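Local coordinates for protein enoyl-CoA hydratase (Thermus thermophilus, PDB 1WZ8) that probably catalyses the reversible hydration of enoyl-CoA thioesters as a hexameric member of the crotonase family, at residues A[8-14]-A[44-49]; A[16-20]-A[52-57]; A[21-27]-A[57-63]; A[31-36]-A[66-72]; A[39-43]-A[92-96]. All coordinates share one frame; numbering follows the deposited sequence.

Contact 1 of 5, residues A[8-14]-A[44-49]; sequences RYPGLAF and RVWRDL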
# COMPACT_ATOMS: atom_id res chain seq x y z
N ARG A 8 -28.93 27.75 2.45
CA ARG A 8 -28.76 26.58 1.59
C ARG A 8 -28.83 25.21 2.26
O ARG A 8 -29.01 24.20 1.59
CB ARG A 8 -27.43 26.69 0.84
CG ARG A 8 -27.42 27.74 -0.27
CD ARG A 8 -25.99 28.03 -0.73
NE ARG A 8 -25.19 26.81 -0.86
CZ ARG A 8 -25.48 25.80 -1.67
NH1 ARG A 8 -26.57 25.84 -2.43
NH2 ARG A 8 -24.70 24.73 -1.71
N TYR A 9 -28.70 25.17 3.59
CA TYR A 9 -28.73 23.89 4.29
C TYR A 9 -29.81 23.75 5.35
O TYR A 9 -29.56 23.90 6.54
CB TYR A 9 -27.35 23.63 4.92
CG TYR A 9 -26.28 23.33 3.90
CD1 TYR A 9 -26.17 22.06 3.34
CD2 TYR A 9 -25.40 24.32 3.47
CE1 TYR A 9 -25.21 21.77 2.37
CE2 TYR A 9 -24.44 24.05 2.50
CZ TYR A 9 -24.35 22.77 1.95
OH TYR A 9 -23.40 22.50 0.99
N PRO A 10 -31.04 23.44 4.92
CA PRO A 10 -32.13 23.28 5.89
C PRO A 10 -31.80 22.08 6.76
O PRO A 10 -31.39 21.03 6.26
CB PRO A 10 -33.35 23.05 5.00
CG PRO A 10 -32.78 22.37 3.80
CD PRO A 10 -31.52 23.17 3.55
N GLY A 11 -31.96 22.23 8.07
CA GLY A 11 -31.65 21.14 8.98
C GLY A 11 -30.35 21.44 9.71
O GLY A 11 -30.07 20.85 10.75
N LEU A 12 -29.56 22.35 9.15
CA LEU A 12 -28.29 22.73 9.77
C LEU A 12 -28.37 24.16 10.29
O LEU A 12 -28.95 25.04 9.65
CB LEU A 12 -27.15 22.63 8.76
CG LEU A 12 -26.80 21.24 8.22
CD1 LEU A 12 -25.63 21.35 7.25
CD2 LEU A 12 -26.45 20.31 9.37
N ALA A 13 -27.79 24.38 11.46
CA ALA A 13 -27.75 25.70 12.07
C ALA A 13 -26.28 26.04 12.27
O ALA A 13 -25.49 25.17 12.62
CB ALA A 13 -28.47 25.69 13.41
N PHE A 14 -25.92 27.30 12.04
CA PHE A 14 -24.53 27.71 12.18
C PHE A 14 -24.36 28.85 13.18
O PHE A 14 -25.16 29.79 13.22
CB PHE A 14 -23.97 28.14 10.82
CG PHE A 14 -24.11 27.10 9.75
CD1 PHE A 14 -25.33 26.90 9.11
CD2 PHE A 14 -23.02 26.33 9.36
CE1 PHE A 14 -25.46 25.93 8.10
CE2 PHE A 14 -23.14 25.37 8.35
CZ PHE A 14 -24.36 25.17 7.73
N ARG A 44 -22.48 17.08 2.13
CA ARG A 44 -22.02 18.09 1.18
C ARG A 44 -21.60 19.43 1.76
O ARG A 44 -20.88 20.18 1.10
CB ARG A 44 -23.11 18.32 0.13
CG ARG A 44 -23.63 17.05 -0.51
CD ARG A 44 -24.74 17.31 -1.50
NE ARG A 44 -24.23 17.67 -2.82
CZ ARG A 44 -24.77 17.24 -3.96
NH1 ARG A 44 -25.83 16.44 -3.94
NH2 ARG A 44 -24.23 17.58 -5.13
N VAL A 45 -22.03 19.75 2.97
CA VAL A 45 -21.69 21.04 3.58
C VAL A 45 -20.19 21.31 3.65
O VAL A 45 -19.75 22.46 3.55
CB VAL A 45 -22.30 21.15 5.01
CG1 VAL A 45 -21.67 20.11 5.93
CG2 VAL A 45 -22.12 22.56 5.55
N TRP A 46 -19.39 20.26 3.79
CA TRP A 46 -17.94 20.41 3.89
C TRP A 46 -17.31 21.13 2.70
O TRP A 46 -16.35 21.87 2.86
CB TRP A 46 -17.29 19.05 4.12
CG TRP A 46 -17.85 18.38 5.34
CD1 TRP A 46 -18.85 17.45 5.39
CD2 TRP A 46 -17.55 18.70 6.71
NE1 TRP A 46 -19.20 17.18 6.69
CE2 TRP A 46 -18.41 17.94 7.52
CE3 TRP A 46 -16.63 19.57 7.32
CZ2 TRP A 46 -18.39 18.02 8.92
CZ3 TRP A 46 -16.62 19.65 8.71
CH2 TRP A 46 -17.49 18.88 9.49
N ARG A 47 -17.84 20.91 1.50
CA ARG A 47 -17.30 21.57 0.31
C ARG A 47 -17.46 23.09 0.40
O ARG A 47 -16.53 23.84 0.11
CB ARG A 47 -18.00 21.07 -0.95
CG ARG A 47 -17.51 19.72 -1.42
CD ARG A 47 -18.45 19.13 -2.45
NE ARG A 47 -19.02 17.87 -1.97
CZ ARG A 47 -20.29 17.52 -2.13
NH1 ARG A 47 -21.13 18.33 -2.76
NH2 ARG A 47 -20.72 16.35 -1.66
N ASP A 48 -18.63 23.54 0.82
CA ASP A 48 -18.89 24.96 0.94
C ASP A 48 -18.20 25.59 2.15
O ASP A 48 -17.91 26.78 2.16
CB ASP A 48 -20.39 25.23 1.01
CG ASP A 48 -21.11 24.80 -0.25
OD1 ASP A 48 -20.56 25.01 -1.35
OD2 ASP A 48 -22.24 24.28 -0.16
N LEU A 49 -17.92 24.78 3.18
CA LEU A 49 -17.27 25.31 4.37
C LEU A 49 -15.86 25.81 4.07
O LEU A 49 -15.35 26.70 4.74
CB LEU A 49 -17.21 24.24 5.47
CG LEU A 49 -18.54 23.86 6.11
CD1 LEU A 49 -18.31 22.85 7.22
CD2 LEU A 49 -19.21 25.12 6.66
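Asp48 OD2 is gripped by two groups from the chain just before the first strand. Arg8 NH2 donates to it at 2.9 Å in a nearly straight bond (169° at the hydrogen). OD2 lies in the guanidinium plane, whereas the guanidinium group meets the syn side of OD2, about 31° out of the carboxylate plane. The second donor is Tyr9 OH, modelled only 2.4 Å from Asp48 OD2; the very short separation makes the exact geometry doubtful. Both donors come to the same oxygen, one charged and one neutral, which probably favours the ionised carboxylate.

Tyr9 reaches that far because its CG stands beside the backbone N, opposite the carbonyl carbon (chi1 -70°), sending the ring toward the helix. Its hydroxyl end meets the acid at the ring edge, and one face takes Val45 CB in a CH-pi contact, 4.1 Å from the ring centroid. Residues 12-14 start the outer strand of the crotonase sheet, antiparallel to strand 21-26, and residues 44-49 belong to the C-terminal part of helix 36-49, which packs against that sheet. From Leu12 on the contact is apolar. Leu12 CD1 meets Val45 CB at 4.0 Å, while the Phe14 ring turns its edge to Val45 CG2, 4.1 Å from Phe14 CZ. Val45 is thus touched by three side chains, its CG2 meeting all of them. Phe14 also reaches on to Leu49, with CE2 4.3 Å from Leu49 CD2, and Leu5 of helix 3-8 touches both Phe14 and Leu49.

Contact 2 of 5, residues A[16-20]-A[52-57]; sequences WPRPG and VEGVRA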
# COMPACT_ATOMS: atom_id res chain seq x y z
N TRP A 16 -21.15 30.89 16.01
CA TRP A 16 -19.77 31.06 16.45
C TRP A 16 -19.75 31.15 17.98
O TRP A 16 -19.63 32.24 18.54
CB TRP A 16 -19.15 32.34 15.87
CG TRP A 16 -19.08 32.41 14.37
CD1 TRP A 16 -19.98 33.01 13.53
CD2 TRP A 16 -18.03 31.91 13.54
NE1 TRP A 16 -19.55 32.92 12.23
CE2 TRP A 16 -18.35 32.24 12.20
CE3 TRP A 16 -16.84 31.20 13.79
CZ2 TRP A 16 -17.54 31.89 11.12
CZ3 TRP A 16 -16.03 30.86 12.71
CH2 TRP A 16 -16.38 31.21 11.39
N PRO A 17 -19.89 30.01 18.68
CA PRO A 17 -19.89 30.02 20.14
C PRO A 17 -18.61 30.60 20.75
O PRO A 17 -18.64 31.15 21.85
CB PRO A 17 -20.10 28.55 20.50
CG PRO A 17 -19.45 27.83 19.36
CD PRO A 17 -19.94 28.63 18.16
N ARG A 18 -17.50 30.46 20.04
CA ARG A 18 -16.21 30.97 20.48
C ARG A 18 -15.47 31.47 19.25
O ARG A 18 -15.73 31.02 18.14
CB ARG A 18 -15.38 29.88 21.17
CG ARG A 18 -15.92 29.44 22.53
CD ARG A 18 -15.77 30.53 23.58
NE ARG A 18 -16.17 30.06 24.91
CZ ARG A 18 -17.42 29.84 25.28
NH1 ARG A 18 -18.42 30.04 24.43
NH2 ARG A 18 -17.68 29.40 26.50
N PRO A 19 -14.52 32.40 19.43
CA PRO A 19 -13.75 32.94 18.31
C PRO A 19 -13.12 31.86 17.44
O PRO A 19 -12.37 31.02 17.93
CB PRO A 19 -12.70 33.81 18.99
CG PRO A 19 -13.40 34.28 20.23
CD PRO A 19 -14.10 33.02 20.70
N GLY A 20 -13.44 31.87 16.15
CA GLY A 20 -12.87 30.91 15.23
C GLY A 20 -13.51 29.53 15.23
O GLY A 20 -13.14 28.67 14.43
N VAL A 52 -15.83 29.52 3.66
CA VAL A 52 -16.01 30.38 4.81
C VAL A 52 -14.69 30.81 5.44
O VAL A 52 -13.89 29.97 5.87
CB VAL A 52 -16.87 29.70 5.90
CG1 VAL A 52 -17.04 30.64 7.09
CG2 VAL A 52 -18.22 29.32 5.33
N GLU A 53 -14.46 32.11 5.47
CA GLU A 53 -13.24 32.66 6.05
C GLU A 53 -13.36 32.78 7.56
O GLU A 53 -14.43 33.07 8.09
CB GLU A 53 -12.95 34.05 5.46
CG GLU A 53 -12.45 34.04 4.03
CD GLU A 53 -12.08 35.42 3.53
OE1 GLU A 53 -11.30 36.12 4.22
OE2 GLU A 53 -12.57 35.81 2.45
N GLY A 54 -12.25 32.54 8.25
CA GLY A 54 -12.26 32.65 9.70
C GLY A 54 -12.48 31.37 10.47
O GLY A 54 -12.41 31.37 11.70
N VAL A 55 -12.77 30.27 9.78
CA VAL A 55 -12.98 29.01 10.48
C VAL A 55 -11.63 28.43 10.90
O VAL A 55 -10.77 28.19 10.06
CB VAL A 55 -13.71 27.97 9.58
CG1 VAL A 55 -13.83 26.64 10.32
CG2 VAL A 55 -15.09 28.48 9.21
N ARG A 56 -11.45 28.22 12.20
CA ARG A 56 -10.21 27.65 12.71
C ARG A 56 -10.48 26.26 13.27
O ARG A 56 -9.57 25.45 13.43
CB ARG A 56 -9.59 28.57 13.78
CG ARG A 56 -9.17 29.94 13.22
CD ARG A 56 -8.62 30.88 14.30
NE ARG A 56 -7.26 30.54 14.72
CZ ARG A 56 -6.15 30.89 14.08
NH1 ARG A 56 -6.21 31.59 12.96
NH2 ARG A 56 -4.97 30.53 14.57
N ALA A 57 -11.75 25.99 13.56
CA ALA A 57 -12.17 24.68 14.07
C ALA A 57 -13.68 24.55 13.90
O ALA A 57 -14.41 25.53 14.01
CB ALA A 57 -11.80 24.53 15.54
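Trp16 and Val55 cross at about a right angle, with the far end of the indole's six-membered ring against one methyl: Trp16 CH2 lies 3.7 Å from Val55 CG2. A chi1 of -61° turns the indole away from its own carbonyl and toward the loop. Val52 comes from a different direction, its CG1 at the ring edge, 4.2 Å from Trp16 CZ2. Next to the Val55 contact, Trp16 CZ3 lies 3.8 Å from Gly54 O.

The chain turns a corner at Pro17, and from there it comes round to Gly20, just before strand 21-26 of the crotonase sheet. Residues 52-57 are the loop that leads from helix 36-49 into strand 57-62, so the contact closes one end of a beta-alpha-beta unit. Here the backbone does the joining. Gly20 O accepts two successive amides: Arg56 N at 2.8 Å, in the carbonyl plane on a lone pair, and Ala57 N at 3.1 Å, tilted from that plane and less straight. Gly20 has a positive phi of 80°, and a CB there would come within 3.0 Å of Arg56 CD, so glycine fits on both counts. The arginine keeps its CB against Gly20 O, 3.6 Å away, but spends its guanidinium elsewhere, on the carbonyls of Ala207 and Gly209 and on the C-terminal Pro264 O of a neighbouring subunit.

Contact 3 of 5, residues A[21-27]-A[57-63]; sequences VLEITFR and AVLLRGE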
# COMPACT_ATOMS: atom_id res chain seq x y z
N VAL A 21 -14.46 29.31 16.13
CA VAL A 21 -15.13 28.02 16.22
C VAL A 21 -16.48 28.05 15.53
O VAL A 21 -17.43 28.65 16.03
CB VAL A 21 -15.34 27.59 17.69
CG1 VAL A 21 -16.01 26.22 17.73
CG2 VAL A 21 -14.00 27.56 18.42
N LEU A 22 -16.57 27.41 14.37
CA LEU A 22 -17.83 27.35 13.66
C LEU A 22 -18.59 26.14 14.16
O LEU A 22 -18.18 25.00 13.95
CB LEU A 22 -17.61 27.24 12.15
CG LEU A 22 -18.91 27.12 11.34
CD1 LEU A 22 -19.80 28.32 11.61
CD2 LEU A 22 -18.60 27.00 9.86
N GLU A 23 -19.70 26.40 14.84
CA GLU A 23 -20.50 25.31 15.38
C GLU A 23 -21.64 24.97 14.44
O GLU A 23 -22.43 25.83 14.06
CB GLU A 23 -21.07 25.72 16.74
CG GLU A 23 -21.92 24.65 17.38
CD GLU A 23 -22.65 25.16 18.60
OE1 GLU A 23 -23.53 26.03 18.44
OE2 GLU A 23 -22.35 24.68 19.71
N ILE A 24 -21.73 23.70 14.06
CA ILE A 24 -22.78 23.24 13.18
C ILE A 24 -23.70 22.32 13.97
O ILE A 24 -23.28 21.24 14.41
CB ILE A 24 -22.23 22.45 11.97
CG1 ILE A 24 -21.24 23.31 11.18
CG2 ILE A 24 -23.37 22.00 11.07
CD1 ILE A 24 -20.69 22.63 9.94
N THR A 25 -24.94 22.75 14.17
CA THR A 25 -25.93 21.98 14.91
C THR A 25 -26.90 21.39 13.89
O THR A 25 -27.47 22.12 13.08
CB THR A 25 -26.73 22.86 15.90
OG1 THR A 25 -25.84 23.43 16.87
CG2 THR A 25 -27.79 22.04 16.62
N PHE A 26 -27.09 20.08 13.92
CA PHE A 26 -28.01 19.46 12.96
C PHE A 26 -29.25 18.94 13.66
O PHE A 26 -29.20 18.48 14.80
CB PHE A 26 -27.30 18.36 12.17
CG PHE A 26 -26.68 17.29 13.03
CD1 PHE A 26 -27.43 16.19 13.44
CD2 PHE A 26 -25.34 17.37 13.40
CE1 PHE A 26 -26.85 15.18 14.21
CE2 PHE A 26 -24.75 16.37 14.16
CZ PHE A 26 -25.50 15.27 14.57
N ARG A 27 -30.37 19.02 12.95
CA ARG A 27 -31.65 18.59 13.48
C ARG A 27 -32.31 17.59 12.55
O ARG A 27 -32.57 17.88 11.39
CB ARG A 27 -32.54 19.83 13.64
CG ARG A 27 -33.84 19.63 14.39
CD ARG A 27 -34.60 20.95 14.44
NE ARG A 27 -35.70 20.94 15.40
CZ ARG A 27 -36.76 20.14 15.32
NH1 ARG A 27 -36.87 19.29 14.31
NH2 ARG A 27 -37.71 20.21 16.24
N ALA A 57 -11.75 25.99 13.56
CA ALA A 57 -12.17 24.68 14.07
C ALA A 57 -13.68 24.55 13.90
O ALA A 57 -14.41 25.53 14.01
CB ALA A 57 -11.80 24.53 15.54
N VAL A 58 -14.13 23.33 13.62
CA VAL A 58 -15.55 23.06 13.46
C VAL A 58 -16.04 22.18 14.61
O VAL A 58 -15.37 21.22 15.00
CB VAL A 58 -15.83 22.34 12.12
CG1 VAL A 58 -17.28 21.86 12.06
CG2 VAL A 58 -15.56 23.30 10.96
N LEU A 59 -17.19 22.54 15.16
CA LEU A 59 -17.78 21.79 16.26
C LEU A 59 -19.12 21.24 15.81
O LEU A 59 -19.99 22.00 15.38
CB LEU A 59 -17.97 22.71 17.48
CG LEU A 59 -18.68 22.10 18.70
CD1 LEU A 59 -17.93 20.86 19.17
CD2 LEU A 59 -18.76 23.15 19.81
N LEU A 60 -19.28 19.93 15.89
CA LEU A 60 -20.52 19.29 15.47
C LEU A 60 -21.35 18.89 16.67
O LEU A 60 -20.83 18.33 17.64
CB LEU A 60 -20.21 18.04 14.64
CG LEU A 60 -19.47 18.28 13.32
CD1 LEU A 60 -19.11 16.93 12.69
CD2 LEU A 60 -20.33 19.11 12.38
N ARG A 61 -22.65 19.17 16.61
CA ARG A 61 -23.55 18.82 17.70
C ARG A 61 -24.94 18.59 17.15
O ARG A 61 -25.36 19.25 16.19
CB ARG A 61 -23.61 19.95 18.74
CG ARG A 61 -24.40 19.59 19.99
CD ARG A 61 -24.62 20.80 20.91
NE ARG A 61 -25.09 20.38 22.23
CZ ARG A 61 -25.35 21.21 23.23
NH1 ARG A 61 -25.20 22.52 23.07
NH2 ARG A 61 -25.77 20.74 24.40
N GLY A 62 -25.65 17.63 17.73
CA GLY A 62 -27.00 17.34 17.29
C GLY A 62 -27.94 18.17 18.15
O GLY A 62 -27.62 18.45 19.30
N GLU A 63 -29.08 18.56 17.60
CA GLU A 63 -30.03 19.36 18.37
C GLU A 63 -30.75 18.48 19.39
O GLU A 63 -30.83 17.26 19.22
CB GLU A 63 -31.06 20.00 17.43
CG GLU A 63 -31.89 21.08 18.09
CD GLU A 63 -33.37 20.89 17.87
OE1 GLU A 63 -33.91 19.86 18.32
OE2 GLU A 63 -33.99 21.77 17.24
O HOH W 1 -24.93 24.23 21.18
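Phe26 lays its ring over Gly62, its parallel-strand partner. At Phe26 CB the side chain already touches Leu12 of the outer strand and Leu42 of helix 36-49. With chi1 at 56°, CG stands between the backbone N and the carbonyl carbon, swinging the ring back across strand 57-62. CG passes 3.9 Å from Arg61 O; CD2 and CE2 follow along the same Arg61 O at 3.4 and 3.6 Å. On the other flank CD1 and CE1 face Gly62 CA at 4.0 and 3.8 Å, and at the tip CZ meets it at 3.7 Å. That CA sits over the ring centre, a CH-pi contact 13° off the normal; a CB on Gly62 would probably crowd Phe26 CE1.

The two strands are the parallel neighbours of a beta-alpha-beta crossover through helix 36-49, joined by six backbone hydrogen bonds. Leu22, Ile24, Val58 and Leu60 share the face of Phe26, where Ile24 CB packs on Leu60 CD2 at 3.9 Å. The reverse face is mixed: Val21 and Leu59 pack there, while Glu23 OE2 is bonded to Tyr196 and, through one water, to Arg61 NH1. Arg61 NE also salt-bridges Glu112.

Past the strand ends, Arg27 NE and Glu63 OE2 form a salt bridge whose hydrogen bond is weak in angle. The chemistry implies a pairing held by backbone bonds and apolar burial, with charge confined to one face and one end.

Contact 4 of 5, residues A[31-36]-A[66-72]; sequences LNAMPP and VFSAGGS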
# COMPACT_ATOMS: atom_id res chain seq x y z
N LEU A 31 -34.16 11.52 17.91
CA LEU A 31 -32.76 11.12 18.09
C LEU A 31 -31.98 11.55 16.86
O LEU A 31 -30.94 10.97 16.53
CB LEU A 31 -32.67 9.61 18.26
CG LEU A 31 -33.49 9.03 19.42
CD1 LEU A 31 -33.33 7.52 19.47
CD2 LEU A 31 -33.03 9.67 20.73
N ASN A 32 -32.48 12.59 16.20
CA ASN A 32 -31.88 13.13 15.00
C ASN A 32 -31.63 12.09 13.92
O ASN A 32 -30.58 12.09 13.27
CB ASN A 32 -30.58 13.88 15.32
CG ASN A 32 -30.83 15.15 16.12
OD1 ASN A 32 -31.72 15.94 15.79
ND2 ASN A 32 -30.03 15.36 17.16
N ALA A 33 -32.59 11.19 13.73
CA ALA A 33 -32.47 10.19 12.67
C ALA A 33 -32.39 11.08 11.44
O ALA A 33 -33.09 12.09 11.35
CB ALA A 33 -33.71 9.31 12.62
N MET A 34 -31.55 10.71 10.48
CA MET A 34 -31.36 11.54 9.30
C MET A 34 -32.25 11.29 8.10
O MET A 34 -32.17 10.23 7.47
CB MET A 34 -29.91 11.43 8.84
CG MET A 34 -28.87 11.74 9.89
SD MET A 34 -27.24 11.37 9.19
CE MET A 34 -26.17 11.70 10.60
N PRO A 35 -33.11 12.26 7.76
CA PRO A 35 -33.97 12.09 6.59
C PRO A 35 -33.05 12.30 5.38
O PRO A 35 -31.92 12.77 5.54
CB PRO A 35 -34.98 13.23 6.73
CG PRO A 35 -35.03 13.46 8.21
CD PRO A 35 -33.58 13.38 8.59
N PRO A 36 -33.50 11.96 4.17
CA PRO A 36 -32.68 12.14 2.97
C PRO A 36 -31.98 13.50 2.88
O PRO A 36 -30.77 13.57 2.62
CB PRO A 36 -33.67 11.92 1.83
CG PRO A 36 -34.58 10.89 2.40
CD PRO A 36 -34.81 11.37 3.82
N VAL A 66 -28.74 15.36 21.70
CA VAL A 66 -28.48 14.01 21.21
C VAL A 66 -27.78 14.15 19.86
O VAL A 66 -28.11 15.05 19.09
CB VAL A 66 -29.79 13.21 21.03
CG1 VAL A 66 -30.68 13.88 19.99
CG2 VAL A 66 -29.47 11.78 20.62
N PHE A 67 -26.81 13.29 19.59
CA PHE A 67 -26.09 13.37 18.33
C PHE A 67 -26.96 12.81 17.21
O PHE A 67 -27.74 13.55 16.62
CB PHE A 67 -24.75 12.63 18.41
CG PHE A 67 -23.74 13.09 17.40
CD1 PHE A 67 -23.34 12.26 16.36
CD2 PHE A 67 -23.18 14.36 17.49
CE1 PHE A 67 -22.41 12.68 15.42
CE2 PHE A 67 -22.24 14.80 16.56
CZ PHE A 67 -21.85 13.95 15.52
N SER A 68 -26.86 11.52 16.92
CA SER A 68 -27.68 10.94 15.86
C SER A 68 -27.80 9.43 15.87
O SER A 68 -26.82 8.71 16.05
CB SER A 68 -27.17 11.39 14.49
OG SER A 68 -27.95 10.80 13.45
N ALA A 69 -29.03 8.94 15.65
CA ALA A 69 -29.30 7.51 15.61
C ALA A 69 -29.00 6.96 14.21
O ALA A 69 -29.17 5.76 13.96
CB ALA A 69 -30.76 7.25 15.99
N GLY A 70 -28.57 7.83 13.31
CA GLY A 70 -28.25 7.41 11.96
C GLY A 70 -29.34 7.66 10.93
O GLY A 70 -30.25 8.46 11.17
N GLY A 71 -29.25 6.99 9.79
CA GLY A 71 -30.24 7.16 8.74
C GLY A 71 -31.64 6.79 9.19
O GLY A 71 -31.83 5.81 9.90
N SER A 72 -32.63 7.58 8.77
CA SER A 72 -34.02 7.33 9.14
C SER A 72 -34.63 6.22 8.28
O SER A 72 -34.07 5.86 7.24
CB SER A 72 -34.84 8.61 8.95
OG SER A 72 -34.96 8.92 7.57
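Asn32 and Ser68 stand at the tight, buried side of this pairing of two loops. Asn32 ND2 donates to Phe67 O at 3.0 Å and, with a weak angle, to Val66 O, and it also bonds Glu63 O; its OD1 takes Gly28 N, so the amide is fixed at both ends. Ser68 OG, opposite its own backbone N (chi1 178°), donates to Asn32 O at 2.9 Å from above the carbonyl plane. The same OG accepts from Gly70 N at 3.0 Å, closing an ST turn. Putting an alanine at this serine would probably leave Asn32 O without that donor and Gly70 N without its acceptor. Further along, Met34 and Gly71 form a single backbone bridge: Met34 N reaches Gly70 O at 2.7 Å, and Ser72 N returns to Met34 O at 3.0 Å.

The solvent side is looser. Leu31 is exposed, crossing Val66 at about a right angle with CD2 4.1 Å from Val66 CG2, and setting its CB against Ala69 CB at 3.8 Å. A methylpentanediol, probably from the crystallisation liquor, lies near Gly71, where crotonase relatives probably bind the acyl-CoA.

Both loops follow parallel strands, 21-26 and 57-62, and lead into helices: Pro35 is the N-cap of helix 36-49, and Ser72 caps helix 73-81 through Leu75 N. Met34 also touches Ala118 of helix 118-125.

Contact 5 of 5, residues A[39-43]-A[92-96]; sequences HRGLA and EARDL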
# COMPACT_ATOMS: atom_id res chain seq x y z
N HIS A 39 -29.07 13.93 5.53
CA HIS A 39 -27.91 13.10 5.21
C HIS A 39 -27.08 13.76 4.11
O HIS A 39 -25.86 13.86 4.21
CB HIS A 39 -28.36 11.70 4.80
CG HIS A 39 -27.23 10.76 4.51
ND1 HIS A 39 -26.76 10.53 3.24
CD2 HIS A 39 -26.46 10.02 5.34
CE1 HIS A 39 -25.74 9.69 3.30
NE2 HIS A 39 -25.54 9.36 4.56
N ARG A 40 -27.75 14.21 3.05
CA ARG A 40 -27.05 14.85 1.95
C ARG A 40 -26.42 16.17 2.41
O ARG A 40 -25.31 16.52 1.99
CB ARG A 40 -27.99 15.11 0.78
CG ARG A 40 -27.37 15.98 -0.29
CD ARG A 40 -28.10 15.87 -1.62
NE ARG A 40 -29.54 15.98 -1.41
CZ ARG A 40 -30.36 14.94 -1.31
NH1 ARG A 40 -29.86 13.71 -1.38
NH2 ARG A 40 -31.67 15.13 -1.18
N GLY A 41 -27.13 16.90 3.27
CA GLY A 41 -26.62 18.16 3.78
C GLY A 41 -25.35 17.99 4.58
O GLY A 41 -24.38 18.72 4.39
N LEU A 42 -25.35 17.02 5.49
CA LEU A 42 -24.18 16.75 6.33
C LEU A 42 -23.01 16.26 5.50
O LEU A 42 -21.85 16.45 5.86
CB LEU A 42 -24.53 15.71 7.40
CG LEU A 42 -25.43 16.22 8.53
CD1 LEU A 42 -25.94 15.06 9.38
CD2 LEU A 42 -24.64 17.21 9.38
N ALA A 43 -23.31 15.63 4.37
CA ALA A 43 -22.26 15.09 3.51
C ALA A 43 -21.66 16.13 2.57
O ALA A 43 -20.47 16.08 2.26
CB ALA A 43 -22.80 13.92 2.71
N GLU A 92 -23.02 10.07 -1.14
CA GLU A 92 -23.24 10.90 0.05
C GLU A 92 -22.58 10.25 1.26
O GLU A 92 -21.93 10.93 2.07
CB GLU A 92 -24.74 11.05 0.32
CG GLU A 92 -25.45 12.02 -0.61
CD GLU A 92 -26.95 12.03 -0.39
OE1 GLU A 92 -27.39 11.63 0.71
OE2 GLU A 92 -27.68 12.46 -1.30
N ALA A 93 -22.76 8.94 1.39
CA ALA A 93 -22.19 8.19 2.51
C ALA A 93 -20.68 8.30 2.47
O ALA A 93 -20.02 8.47 3.49
CB ALA A 93 -22.61 6.72 2.42
N ARG A 94 -20.12 8.20 1.26
CA ARG A 94 -18.68 8.31 1.11
C ARG A 94 -18.20 9.68 1.56
O ARG A 94 -17.18 9.80 2.24
CB ARG A 94 -18.29 8.07 -0.36
CG ARG A 94 -16.82 8.34 -0.69
CD ARG A 94 -16.54 7.96 -2.15
NE ARG A 94 -15.18 8.27 -2.58
CZ ARG A 94 -14.75 9.49 -2.88
NH1 ARG A 94 -15.57 10.53 -2.81
NH2 ARG A 94 -13.49 9.67 -3.28
N ASP A 95 -18.95 10.72 1.20
CA ASP A 95 -18.58 12.09 1.56
C ASP A 95 -18.84 12.43 3.03
O ASP A 95 -18.21 13.34 3.57
CB ASP A 95 -19.30 13.10 0.66
CG ASP A 95 -18.74 13.12 -0.75
OD1 ASP A 95 -17.52 12.97 -0.91
OD2 ASP A 95 -19.52 13.30 -1.71
N LEU A 96 -19.77 11.73 3.66
CA LEU A 96 -20.08 11.99 5.06
C LEU A 96 -18.83 11.71 5.90
O LEU A 96 -18.64 12.31 6.95
CB LEU A 96 -21.23 11.09 5.53
CG LEU A 96 -21.75 11.36 6.95
CD1 LEU A 96 -22.33 12.77 7.04
CD2 LEU A 96 -22.82 10.34 7.30
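His39 turns its ring edge to Glu92, and ND1 donates to Glu92 OE1 at 2.8 Å, nearly straight at 166°. OE1 lies in the ring plane and accepts through its anti lone pair, away from the other carboxylate oxygen. With CG opposite the backbone N (chi1 -178°), the imidazole also reaches along the second helix, where NE2 lies 4.0 Å from Leu96 CD2. A methylpentanediol, probably from the crystallisation liquor, lies near His39. Next in line, Arg40 takes the other oxygen: its chain bends at chi3, bringing NH1 to the syn side of Glu92 OE2 in a salt bridge whose modelled length, 2.5 Å, is doubtful. Glu92 OE2 has a second cation, Arg88. The acid is therefore shared among a histidine and two arginines, and an alanine at Glu92 is likely to leave His39 ND1 without its acceptor and the neighbouring Arg40 and Arg88 without the charge that balances them.

These residues join helix 36-49, which packs on the crotonase sheet, to helix 83-102, with the short segment axes 8.4 Å apart and crossing at 45°. Beyond Gly41, the contact becomes apolar: Leu42 CB lies 3.7 Å from Leu96 CD1. Ala43 is where the backbones come together, its CA 4.1 Å from that of Leu96. Its methyl group fits in close, 3.2 Å from Glu92 O, while Ala43 O faces the CB of Asp95.

Contact 3 pairs strands 21-26 and 57-62, and contacts 1 and 2 adjoin it, about 10 and 11 Å away between centres. All three reach the same sheet, through strands 12-18, 21-26 and 57-62. Contacts 2 and 4 lie toward opposite ends of the strands of contact 3, their centres about 25 Å apart. Helix 36-49 carries the first half of contact 5 and the second half of contact 1; their centres are about 11 Å apart. Met34 of contact 4 packs on Leu42 of contact 5. Along the chain every pair of contacts interleaves, so this N-terminal part of the crotonase fold probably forms an interlocked unit.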